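Local coordinates for synaptic vesicle glycoprotein 2C (Homo sapiens, PDB 5JLV) that is a synaptic vesicle membrane glycoprotein whose luminal domain serves as a receptor for botulinum neurotoxin A, at residues R25-M37 against G44-K56. Sequence-based numbering, arbitrary orientation.
Sequences RDKYANFTINFTM and GMEYDNGRFIGVK
F31 turns its ring over the backbone of G50, whose CA lies 3.8 Å from the F31 ring centroid, over one face and set toward the rim, a CH-pi contact made where glycine carries no side chain to obstruct it. With CG between the backbone N and carbonyl carbon (chi1 61°), the same ring presents an edge to the face of F52 in an offset edge-to-face pair, planes at 85° and CE2 of F31 3.7 Å from CZ of F52. CZ of F31 also touches CD1 of Y47. Y28 and Y47 lie side by side, their planes within 9° of parallel but slid apart, so CD2 of Y28 meets CE1 of Y47 at 3.6 Å with little overlap. I33 runs alongside F52 and packs CG2 on CG2 of V55. On the opposite face of the sheet, K27 bends at chi3 and brings NZ to two neighbouring acids in a salt-bridge network, 3.3 Å from E46 OE2, a weak hydrogen bond, and 3.5 Å from D48 OD2; K68 also pairs with E46, so this carboxylate is shared by two lysines. Backbone hydrogen bonds of parallel strands, such as D48 N to Y28 O at 2.8 Å, set the register on both sides of the corner at N30 and N49. These are successive coils of a right-handed beta-helix of the pentapeptide-repeat type: strand 22-24 pairs antiparallel with 27-29, while Y47 and F52 stack in turn on F67 and F72 of the next coil, in strands 66-68 and 71-73, which pair in parallel with 46-53.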
loop_
_atom_site.group_PDB
_atom_site.type_symbol
_atom_site.label_atom_id
_atom_site.label_comp_id
_atom_site.label_asym_id
_atom_site.label_seq_id
_atom_site.Cartn_x
_atom_site.Cartn_y
_atom_site.Cartn_z
ATOM N N ARG C 25 10.992 37.192 -2.223
ATOM C CA ARG C 25 12.159 37.482 -3.054
ATOM C C ARG C 25 12.323 36.427 -4.150
ATOM O O ARG C 25 12.462 36.763 -5.325
ATOM C CB ARG C 25 13.426 37.548 -2.195
ATOM C CG ARG C 25 14.633 38.145 -2.902
ATOM C CD ARG C 25 15.897 37.963 -2.077
ATOM N NE ARG C 25 16.335 36.568 -2.079
ATOM C CZ ARG C 25 17.267 36.067 -2.889
ATOM N NH1 ARG C 25 17.890 36.847 -3.768
ATOM N NH2 ARG C 25 17.585 34.783 -2.814
ATOM N N ASP C 26 12.256 35.155 -3.754
ATOM C CA ASP C 26 12.565 34.048 -4.654
ATOM C C ASP C 26 11.363 33.275 -5.212
ATOM O O ASP C 26 11.556 32.263 -5.882
ATOM C CB ASP C 26 13.557 33.073 -3.995
ATOM C CG ASP C 26 15.013 33.397 -4.325
ATOM O OD1 ASP C 26 15.262 34.419 -4.999
ATOM O OD2 ASP C 26 15.914 32.631 -3.908
ATOM N N LYS C 27 10.135 33.734 -4.966
ATOM C CA LYS C 27 8.982 32.935 -5.411
ATOM C C LYS C 27 7.706 33.614 -5.888
ATOM O O LYS C 27 7.370 34.738 -5.486
ATOM C CB LYS C 27 8.649 31.819 -4.404
ATOM C CG LYS C 27 7.949 32.262 -3.135
ATOM C CD LYS C 27 7.665 31.056 -2.247
ATOM C CE LYS C 27 8.953 30.349 -1.851
ATOM N NZ LYS C 27 8.709 29.195 -0.948
ATOM N N TYR C 28 7.007 32.887 -6.762
ATOM C CA TYR C 28 5.634 33.182 -7.159
ATOM C C TYR C 28 4.717 32.101 -6.580
ATOM O O TYR C 28 5.121 30.936 -6.440
ATOM C CB TYR C 28 5.505 33.179 -8.684
ATOM C CG TYR C 28 6.226 34.299 -9.397
ATOM C CD1 TYR C 28 5.566 35.486 -9.717
ATOM C CD2 TYR C 28 7.557 34.162 -9.789
ATOM C CE1 TYR C 28 6.213 36.506 -10.394
ATOM C CE2 TYR C 28 8.215 35.182 -10.466
ATOM C CZ TYR C 28 7.538 36.351 -10.762
ATOM O OH TYR C 28 8.181 37.369 -11.430
ATOM N N ALA C 29 3.492 32.487 -6.238
ATOM C CA ALA C 29 2.541 31.563 -5.612
ATOM C C ALA C 29 1.098 31.809 -6.061
ATOM O O ALA C 29 0.715 32.945 -6.382
ATOM C CB ALA C 29 2.653 31.635 -4.092
ATOM N N ASN C 30 0.311 30.731 -6.093
ATOM C CA ASN C 30 -1.140 30.815 -6.284
ATOM C C ASN C 30 -1.532 31.627 -7.523
ATOM O O ASN C 30 -2.337 32.565 -7.442
ATOM C CB ASN C 30 -1.815 31.389 -5.020
ATOM C CG ASN C 30 -3.279 31.002 -4.901
ATOM O OD1 ASN C 30 -3.907 30.570 -5.868
ATOM N ND2 ASN C 30 -3.835 31.170 -3.712
ATOM N N PHE C 31 -0.949 31.271 -8.662
ATOM C CA PHE C 31 -1.234 31.970 -9.909
ATOM C C PHE C 31 -1.777 31.010 -10.943
ATOM O O PHE C 31 -1.587 29.782 -10.846
ATOM C CB PHE C 31 0.013 32.695 -10.444
ATOM C CG PHE C 31 1.170 31.782 -10.751
ATOM C CD1 PHE C 31 2.140 31.519 -9.790
ATOM C CD2 PHE C 31 1.298 31.188 -12.010
ATOM C CE1 PHE C 31 3.201 30.677 -10.067
ATOM C CE2 PHE C 31 2.363 30.340 -12.292
ATOM C CZ PHE C 31 3.316 30.087 -11.319
ATOM N N THR C 32 -2.472 31.567 -11.921
ATOM C CA THR C 32 -2.923 30.813 -13.055
ATOM C C THR C 32 -2.432 31.506 -14.300
ATOM O O THR C 32 -2.665 32.694 -14.484
ATOM C CB THR C 32 -4.458 30.688 -13.071
ATOM O OG1 THR C 32 -4.872 29.912 -11.943
ATOM C CG2 THR C 32 -4.940 30.000 -14.350
ATOM N N ILE C 33 -1.699 30.770 -15.126
ATOM C CA ILE C 33 -1.380 31.218 -16.470
ATOM C C ILE C 33 -2.134 30.331 -17.461
ATOM O O ILE C 33 -2.125 29.099 -17.345
ATOM C CB ILE C 33 0.144 31.208 -16.741
ATOM C CG1 ILE C 33 0.828 32.319 -15.930
ATOM C CG2 ILE C 33 0.431 31.418 -18.222
ATOM C CD1 ILE C 33 2.295 32.066 -15.645
ATOM N N ASN C 34 -2.836 30.966 -18.391
ATOM C CA ASN C 34 -3.577 30.242 -19.419
ATOM C C ASN C 34 -3.460 30.910 -20.790
ATOM O O ASN C 34 -4.372 30.828 -21.620
ATOM C CB ASN C 34 -5.048 30.048 -19.000
ATOM C CG ASN C 34 -5.822 31.355 -18.929
ATOM O OD1 ASN C 34 -5.241 32.439 -18.947
ATOM N ND2 ASN C 34 -7.141 31.252 -18.848
ATOM N N PHE C 35 -2.323 31.567 -21.008
ATOM C CA PHE C 35 -2.042 32.299 -22.244
ATOM C C PHE C 35 -0.660 31.925 -22.769
ATOM O O PHE C 35 0.181 31.418 -22.014
ATOM C CB PHE C 35 -2.124 33.820 -22.010
ATOM C CG PHE C 35 -1.510 34.274 -20.706
ATOM C CD1 PHE C 35 -2.301 34.413 -19.554
ATOM C CD2 PHE C 35 -0.153 34.576 -20.622
ATOM C CE1 PHE C 35 -1.745 34.832 -18.352
ATOM C CE2 PHE C 35 0.406 34.998 -19.417
ATOM C CZ PHE C 35 -0.391 35.126 -18.284
ATOM N N THR C 36 -0.428 32.180 -24.055
ATOM C CA THR C 36 0.863 31.884 -24.680
ATOM C C THR C 36 2.016 32.500 -23.878
ATOM O O THR C 36 1.940 33.649 -23.453
ATOM C CB THR C 36 0.908 32.372 -26.150
ATOM O OG1 THR C 36 -0.110 31.704 -26.911
ATOM C CG2 THR C 36 2.276 32.099 -26.788
ATOM N N MET C 37 3.055 31.702 -23.640
ATOM C CA MET C 37 4.315 32.196 -23.086
ATOM C C MET C 37 5.404 32.013 -24.151
ATOM O O MET C 37 5.607 30.908 -24.665
ATOM C CB MET C 37 4.670 31.446 -21.797
ATOM C CG MET C 37 5.624 32.194 -20.872
ATOM S SD MET C 37 5.948 31.337 -19.306
ATOM C CE MET C 37 4.284 31.187 -18.652
ATOM N N GLY C 44 16.314 30.858 -11.388
ATOM C CA GLY C 44 16.437 30.945 -9.927
ATOM C C GLY C 44 15.150 31.197 -9.151
ATOM O O GLY C 44 15.188 31.616 -7.995
ATOM N N MET C 45 14.012 30.932 -9.779
ATOM C CA MET C 45 12.718 31.207 -9.170
ATOM C C MET C 45 12.064 29.951 -8.596
ATOM O O MET C 45 12.228 28.854 -9.141
ATOM C CB MET C 45 11.773 31.822 -10.206
ATOM C CG MET C 45 12.256 33.124 -10.824
ATOM S SD MET C 45 12.543 34.385 -9.575
ATOM C CE MET C 45 10.925 34.503 -8.810
ATOM N N GLU C 46 11.317 30.117 -7.506
ATOM C CA GLU C 46 10.393 29.085 -7.068
ATOM C C GLU C 46 8.957 29.429 -7.484
ATOM O O GLU C 46 8.570 30.604 -7.516
ATOM C CB GLU C 46 10.487 28.837 -5.556
ATOM C CG GLU C 46 9.612 27.676 -5.089
ATOM C CD GLU C 46 9.865 27.254 -3.655
ATOM O OE1 GLU C 46 10.973 27.509 -3.136
ATOM O OE2 GLU C 46 8.956 26.641 -3.050
ATOM N N TYR C 47 8.190 28.398 -7.823
ATOM C CA TYR C 47 6.790 28.542 -8.175
ATOM C C TYR C 47 5.970 27.557 -7.327
ATOM O O TYR C 47 6.103 26.339 -7.486
ATOM C CB TYR C 47 6.578 28.277 -9.686
ATOM C CG TYR C 47 7.494 29.104 -10.588
ATOM C CD1 TYR C 47 7.136 30.400 -10.979
ATOM C CD2 TYR C 47 8.727 28.605 -11.015
ATOM C CE1 TYR C 47 7.971 31.163 -11.793
ATOM C CE2 TYR C 47 9.566 29.362 -11.828
ATOM C CZ TYR C 47 9.180 30.639 -12.212
ATOM O OH TYR C 47 10.009 31.397 -12.999
ATOM N N ASP C 48 5.167 28.103 -6.405
ATOM C CA ASP C 48 4.324 27.318 -5.489
ATOM C C ASP C 48 2.895 27.400 -5.979
ATOM O O ASP C 48 2.389 28.504 -6.233
ATOM C CB ASP C 48 4.364 27.898 -4.062
ATOM C CG ASP C 48 5.609 27.503 -3.290
ATOM O OD1 ASP C 48 6.522 26.881 -3.874
ATOM O OD2 ASP C 48 5.677 27.828 -2.078
ATOM N N ASN C 49 2.242 26.245 -6.112
ATOM C CA ASN C 49 0.827 26.190 -6.498
ATOM C C ASN C 49 0.532 26.969 -7.780
ATOM O O ASN C 49 -0.458 27.693 -7.881
ATOM C CB ASN C 49 -0.056 26.654 -5.331
ATOM C CG ASN C 49 0.228 25.882 -4.061
ATOM O OD1 ASN C 49 -0.229 24.754 -3.900
ATOM N ND2 ASN C 49 1.025 26.467 -3.169
ATOM N N GLY C 50 1.417 26.824 -8.753
ATOM C CA GLY C 50 1.234 27.437 -10.050
ATOM C C GLY C 50 0.401 26.540 -10.936
ATOM O O GLY C 50 0.591 25.318 -10.958
ATOM N N ARG C 51 -0.532 27.148 -11.649
ATOM C CA ARG C 51 -1.356 26.429 -12.596
ATOM C C ARG C 51 -1.121 26.945 -14.010
ATOM O O ARG C 51 -1.459 28.085 -14.342
ATOM C CB ARG C 51 -2.830 26.522 -12.195
ATOM C CG ARG C 51 -3.131 25.762 -10.908
ATOM C CD ARG C 51 -4.475 26.126 -10.301
ATOM N NE ARG C 51 -5.587 25.948 -11.232
ATOM C CZ ARG C 51 -6.006 24.773 -11.704
ATOM N NH1 ARG C 51 -5.395 23.643 -11.353
ATOM N NH2 ARG C 51 -7.040 24.733 -12.536
ATOM N N PHE C 52 -0.491 26.108 -14.818
ATOM C CA PHE C 52 -0.294 26.375 -16.223
ATOM C C PHE C 52 -1.331 25.560 -16.984
ATOM O O PHE C 52 -1.170 24.341 -17.170
ATOM C CB PHE C 52 1.132 25.978 -16.626
ATOM C CG PHE C 52 2.211 26.618 -15.770
ATOM C CD1 PHE C 52 2.585 26.057 -14.545
ATOM C CD2 PHE C 52 2.849 27.778 -16.188
ATOM C CE1 PHE C 52 3.577 26.642 -13.762
ATOM C CE2 PHE C 52 3.840 28.366 -15.410
ATOM C CZ PHE C 52 4.205 27.792 -14.199
ATOM N N ILE C 53 -2.419 26.228 -17.378
ATOM C CA ILE C 53 -3.605 25.568 -17.937
ATOM C C ILE C 53 -3.838 26.009 -19.383
ATOM O O ILE C 53 -4.195 27.163 -19.635
ATOM C CB ILE C 53 -4.893 25.896 -17.120
ATOM C CG1 ILE C 53 -4.653 25.808 -15.599
ATOM C CG2 ILE C 53 -6.062 25.027 -17.570
ATOM C CD1 ILE C 53 -4.531 24.398 -15.041
ATOM N N GLY C 54 -3.641 25.090 -20.329
ATOM C CA GLY C 54 -3.850 25.394 -21.754
ATOM C C GLY C 54 -2.805 26.327 -22.337
ATOM O O GLY C 54 -3.052 27.008 -23.326
ATOM N N VAL C 55 -1.631 26.349 -21.720
ATOM C CA VAL C 55 -0.564 27.241 -22.117
ATOM C C VAL C 55 0.199 26.677 -23.314
ATOM O O VAL C 55 0.451 25.470 -23.391
ATOM C CB VAL C 55 0.408 27.477 -20.940
ATOM C CG1 VAL C 55 1.612 28.308 -21.363
ATOM C CG2 VAL C 55 -0.322 28.134 -19.780
ATOM N N LYS C 56 0.548 27.550 -24.252
ATOM C CA LYS C 56 1.545 27.221 -25.264
ATOM C C LYS C 56 2.879 27.889 -24.920
ATOM O O LYS C 56 2.975 29.119 -24.881
ATOM C CB LYS C 56 1.070 27.630 -26.663
ATOM C CG LYS C 56 -0.175 26.887 -27.134
ATOM C CD LYS C 56 -0.486 27.154 -28.600
ATOM C CE LYS C 56 -1.214 28.471 -28.780
ATOM N NZ LYS C 56 -1.765 28.601 -30.156
HETATM O O HOH W 1 -3.182 28.668 -8.435
HETATM O O HOH W 2 -6.537 28.198 -12.529
HETATM O O HOH W 3 -1.326 31.789 -29.365
#